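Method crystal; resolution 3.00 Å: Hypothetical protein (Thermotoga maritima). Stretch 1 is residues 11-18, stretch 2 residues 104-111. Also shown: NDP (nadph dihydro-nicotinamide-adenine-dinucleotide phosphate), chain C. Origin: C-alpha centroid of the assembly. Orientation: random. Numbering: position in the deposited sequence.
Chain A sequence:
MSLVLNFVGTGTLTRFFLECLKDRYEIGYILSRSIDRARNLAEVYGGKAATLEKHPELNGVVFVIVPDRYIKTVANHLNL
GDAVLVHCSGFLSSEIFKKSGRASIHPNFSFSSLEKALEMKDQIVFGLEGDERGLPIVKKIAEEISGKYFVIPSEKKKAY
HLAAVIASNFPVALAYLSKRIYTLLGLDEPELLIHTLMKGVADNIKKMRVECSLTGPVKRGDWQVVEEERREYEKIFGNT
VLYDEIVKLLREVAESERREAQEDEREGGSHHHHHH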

# COMPACT_ATOMS: atom_id res chain seq x y z
N GLY A 11 -1.21 -27.57 -8.29
CA GLY A 11 -1.52 -26.34 -7.58
C GLY A 11 -2.32 -25.29 -8.36
O GLY A 11 -2.30 -25.25 -9.58
N THR A 12 -3.03 -24.45 -7.62
CA THR A 12 -3.85 -23.38 -8.19
C THR A 12 -3.05 -22.65 -9.27
O THR A 12 -3.60 -22.19 -10.27
CB THR A 12 -4.23 -22.35 -7.11
OG1 THR A 12 -4.86 -23.02 -6.00
CG2 THR A 12 -5.17 -21.26 -7.68
N LEU A 13 -1.75 -22.54 -9.04
CA LEU A 13 -0.87 -21.83 -9.95
C LEU A 13 -0.61 -22.53 -11.28
O LEU A 13 -0.27 -21.88 -12.26
CB LEU A 13 0.46 -21.53 -9.24
CG LEU A 13 1.40 -20.59 -9.99
CD1 LEU A 13 0.61 -19.39 -10.48
CD2 LEU A 13 2.55 -20.15 -9.11
N THR A 14 -0.75 -23.85 -11.32
CA THR A 14 -0.52 -24.54 -12.58
C THR A 14 -1.77 -24.42 -13.43
O THR A 14 -1.70 -24.31 -14.66
CB THR A 14 -0.17 -26.03 -12.36
OG1 THR A 14 -1.28 -26.69 -11.75
CG2 THR A 14 1.04 -26.16 -11.46
N ARG A 15 -2.93 -24.44 -12.77
CA ARG A 15 -4.18 -24.29 -13.49
C ARG A 15 -4.08 -22.96 -14.22
O ARG A 15 -4.74 -22.75 -15.24
CB ARG A 15 -5.38 -24.29 -12.54
CG ARG A 15 -5.71 -25.65 -11.98
CD ARG A 15 -6.97 -25.62 -11.14
NE ARG A 15 -7.36 -26.96 -10.70
CZ ARG A 15 -7.96 -27.22 -9.54
NH1 ARG A 15 -8.24 -26.23 -8.69
NH2 ARG A 15 -8.26 -28.47 -9.22
N PHE A 16 -3.23 -22.09 -13.71
CA PHE A 16 -3.05 -20.78 -14.31
C PHE A 16 -2.30 -20.88 -15.63
O PHE A 16 -2.86 -20.60 -16.68
CB PHE A 16 -2.30 -19.87 -13.35
CG PHE A 16 -2.11 -18.48 -13.86
CD1 PHE A 16 -3.21 -17.68 -14.12
CD2 PHE A 16 -0.84 -17.99 -14.11
CE1 PHE A 16 -3.04 -16.39 -14.64
CE2 PHE A 16 -0.66 -16.70 -14.64
CZ PHE A 16 -1.76 -15.90 -14.90
N PHE A 17 -1.03 -21.29 -15.58
CA PHE A 17 -0.25 -21.40 -16.81
C PHE A 17 -0.90 -22.32 -17.85
O PHE A 17 -0.78 -22.10 -19.06
CB PHE A 17 1.16 -21.91 -16.52
CG PHE A 17 2.02 -20.92 -15.80
CD1 PHE A 17 2.21 -21.00 -14.41
CD2 PHE A 17 2.72 -19.95 -16.51
CE1 PHE A 17 3.08 -20.13 -13.74
CE2 PHE A 17 3.59 -19.08 -15.86
CZ PHE A 17 3.77 -19.17 -14.46
N LEU A 18 -1.58 -23.36 -17.37
CA LEU A 18 -2.27 -24.28 -18.25
C LEU A 18 -3.31 -23.48 -19.05
O LEU A 18 -3.19 -23.28 -20.26
CB LEU A 18 -2.99 -25.36 -17.45
CG LEU A 18 -2.23 -26.57 -16.90
CD1 LEU A 18 -3.19 -27.49 -16.13
CD2 LEU A 18 -1.60 -27.33 -18.04
N SER A 104 13.67 -19.74 -13.72
CA SER A 104 12.79 -19.38 -12.62
C SER A 104 11.82 -18.28 -13.06
O SER A 104 12.25 -17.20 -13.45
CB SER A 104 13.65 -18.90 -11.44
OG SER A 104 12.86 -18.46 -10.34
N ILE A 105 10.51 -18.56 -13.03
CA ILE A 105 9.51 -17.54 -13.39
C ILE A 105 8.57 -17.24 -12.23
O ILE A 105 7.84 -18.11 -11.74
CB ILE A 105 8.67 -17.91 -14.66
CG1 ILE A 105 7.69 -16.76 -14.95
CG2 ILE A 105 7.95 -19.24 -14.47
CD1 ILE A 105 7.24 -16.64 -16.40
N HIS A 106 8.60 -15.98 -11.79
CA HIS A 106 7.82 -15.55 -10.65
C HIS A 106 6.80 -14.44 -10.86
O HIS A 106 7.17 -13.27 -11.04
CB HIS A 106 8.75 -15.16 -9.49
CG HIS A 106 8.02 -14.73 -8.26
ND1 HIS A 106 7.69 -13.42 -8.00
CD2 HIS A 106 7.48 -15.46 -7.25
CE1 HIS A 106 6.97 -13.36 -6.90
NE2 HIS A 106 6.83 -14.58 -6.42
N PRO A 107 5.50 -14.79 -10.82
CA PRO A 107 4.38 -13.86 -11.00
C PRO A 107 4.06 -13.14 -9.69
O PRO A 107 3.71 -13.78 -8.69
CB PRO A 107 3.25 -14.78 -11.44
CG PRO A 107 3.50 -16.00 -10.63
CD PRO A 107 5.01 -16.18 -10.77
N ASN A 108 4.18 -11.81 -9.69
CA ASN A 108 3.87 -11.05 -8.48
C ASN A 108 2.37 -10.89 -8.43
O ASN A 108 1.81 -9.94 -8.97
CB ASN A 108 4.56 -9.67 -8.50
CG ASN A 108 6.08 -9.77 -8.42
OD1 ASN A 108 6.75 -10.06 -9.41
ND2 ASN A 108 6.62 -9.54 -7.24
N PHE A 109 1.72 -11.83 -7.77
CA PHE A 109 0.27 -11.82 -7.67
C PHE A 109 -0.12 -12.94 -6.70
O PHE A 109 0.66 -13.86 -6.44
CB PHE A 109 -0.33 -12.07 -9.06
CG PHE A 109 -1.71 -11.46 -9.27
CD1 PHE A 109 -2.86 -12.14 -8.89
CD2 PHE A 109 -1.84 -10.22 -9.92
CE1 PHE A 109 -4.13 -11.60 -9.15
CE2 PHE A 109 -3.11 -9.68 -10.18
CZ PHE A 109 -4.25 -10.37 -9.79
N SER A 110 -1.33 -12.85 -6.16
CA SER A 110 -1.81 -13.87 -5.24
C SER A 110 -2.89 -14.70 -5.93
O SER A 110 -3.87 -14.16 -6.46
CB SER A 110 -2.36 -13.21 -3.98
OG SER A 110 -2.68 -14.20 -3.02
N PHE A 111 -2.72 -16.01 -5.91
CA PHE A 111 -3.65 -16.91 -6.58
C PHE A 111 -4.51 -17.69 -5.59
O PHE A 111 -5.29 -17.10 -4.84
CB PHE A 111 -2.86 -17.88 -7.48
CG PHE A 111 -1.86 -17.18 -8.38
CD1 PHE A 111 -0.70 -16.63 -7.86
CD2 PHE A 111 -2.12 -17.03 -9.73
CE1 PHE A 111 0.19 -15.92 -8.67
CE2 PHE A 111 -1.24 -16.33 -10.56
CZ PHE A 111 -0.08 -15.77 -10.04
PA NDP C . 0.37 -25.19 -3.36
O1A NDP C . -0.92 -24.78 -3.85
O2A NDP C . 0.62 -25.56 -1.92
O5B NDP C . 0.86 -26.41 -4.30
C5B NDP C . 0.10 -27.60 -4.26
C4B NDP C . 0.80 -28.54 -5.20
O4B NDP C . 2.12 -28.80 -4.61
C3B NDP C . 0.12 -29.84 -5.32
O3B NDP C . 0.23 -30.30 -6.66
C2B NDP C . 0.78 -30.73 -4.37
O2B NDP C . 0.63 -32.15 -4.44
C1B NDP C . 2.18 -30.22 -4.39
N9A NDP C . 2.83 -30.58 -3.08
C8A NDP C . 2.58 -30.05 -1.79
N7A NDP C . 3.34 -30.62 -0.88
C5A NDP C . 4.10 -31.55 -1.53
C6A NDP C . 5.12 -32.48 -1.13
N6A NDP C . 5.47 -32.58 0.17
N1A NDP C . 5.72 -33.30 -2.07
C2A NDP C . 5.35 -33.20 -3.40
N3A NDP C . 4.41 -32.35 -3.88
C4A NDP C . 3.82 -31.53 -2.89
O3 NDP C . 1.46 -24.18 -3.80
PN NDP C . 2.18 -22.70 -3.74
O1N NDP C . 2.42 -22.81 -2.30
O2N NDP C . 1.04 -21.88 -4.29
O5D NDP C . 3.47 -22.35 -4.59
C5D NDP C . 4.13 -23.32 -5.45
C4D NDP C . 5.32 -22.57 -6.11
O4D NDP C . 4.82 -21.40 -6.77
C3D NDP C . 6.38 -22.07 -5.12
O3D NDP C . 7.67 -22.30 -5.69
C2D NDP C . 6.03 -20.61 -4.88
O2D NDP C . 7.16 -19.89 -4.41
C1D NDP C . 5.49 -20.21 -6.30
N1N NDP C . 4.51 -19.05 -6.29
C2N NDP C . 3.25 -19.16 -5.56
C3N NDP C . 2.37 -17.98 -5.61
C7N NDP C . 1.07 -17.99 -4.90
O7N NDP C . 0.29 -17.00 -4.88
N7N NDP C . 0.67 -19.11 -4.23
C4N NDP C . 2.80 -16.83 -6.33
C5N NDP C . 4.00 -16.75 -7.01
C6N NDP C . 4.86 -17.85 -6.99
P2B NDP C . -0.20 -32.94 -5.49
O1X NDP C . 0.00 -34.32 -5.03
O2X NDP C . 0.36 -32.71 -6.84
O3X NDP C . -1.67 -32.53 -5.43

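Phe111 is the centre of this contact. It gives up 95 Å² to the helical stretch, more than any other residue here, out of 320 Å² buried in total. Its CA-to-CB bond points toward the helix, and chi1 is m (-49°). A flat aromatic ring suits this place because its face takes the Leu13 methyl while its edge meets the face of Phe16. The closest CA pair across the stretches is Phe111 CA and Leu13 CA, 6.6 Å apart.

Leu13 covers 50 Å² and meets one face of the Phe111 ring. Its CA-to-CB bond runs sideways, but the t, p rotamer brings the end of the side chain nearer. Leu13 CD1 makes a CH-pi contact, 3.5 Å from the centroid of the Phe111 ring and only 10° off the ring normal. Leucine suits the place, because a methyl group can rest squarely over the flat ring. Leu13 CD1 and CD2 both lie about 4.5 Å from Pro107 CG, and Leu13 CD2 also lies 3.5 Å from NDP O4D of the bound NADPH.

Phe16 is one turn further along the helix, and, unlike that of Leu13, its CA-to-CB bond points toward the second stretch. Its ring offers a face to the edge of Phe111. The Phe16 and Phe111 ring centroids are 5.3 Å apart and the planes meet at 62°, an edge-to-face pair. The closest atoms are Phe16 CD2 and Phe111 CE2, at 3.9 Å. Thr12 meets the base of the Phe111 side chain, with Thr12 CG2 4.1 Å from Phe111 CB.

Phe17 covers 49 Å² and works at the strand. Its CA-to-CB bond is sideways, yet the long side chain carries the ring tip to Ile105, with Phe17 CZ 4.2 Å from Ile105 CG2. Ile105 and Pro107 both point toward the helix, while His106 between them points away. This alternation, usual in a strand, puts two apolar residues on the helix side.

No hydrogen bond crosses between the stretches. The contact is apolar packing, and Leu13, Phe16, Phe17, Ile105 and Pro107 are all buried. Within the helical stretch, Gly11 O accepts from Thr14 N at 2.7 Å and from Thr14 OG1 at 2.8 Å. Phe111 meets the nicotinamide carboxamide with ring and backbone alike: Phe111 N donates a weak hydrogen bond to NDP O7N at 3.3 Å, and Phe111 CD1 lies 3.2 Å from NDP O7N, near the plane of the ring.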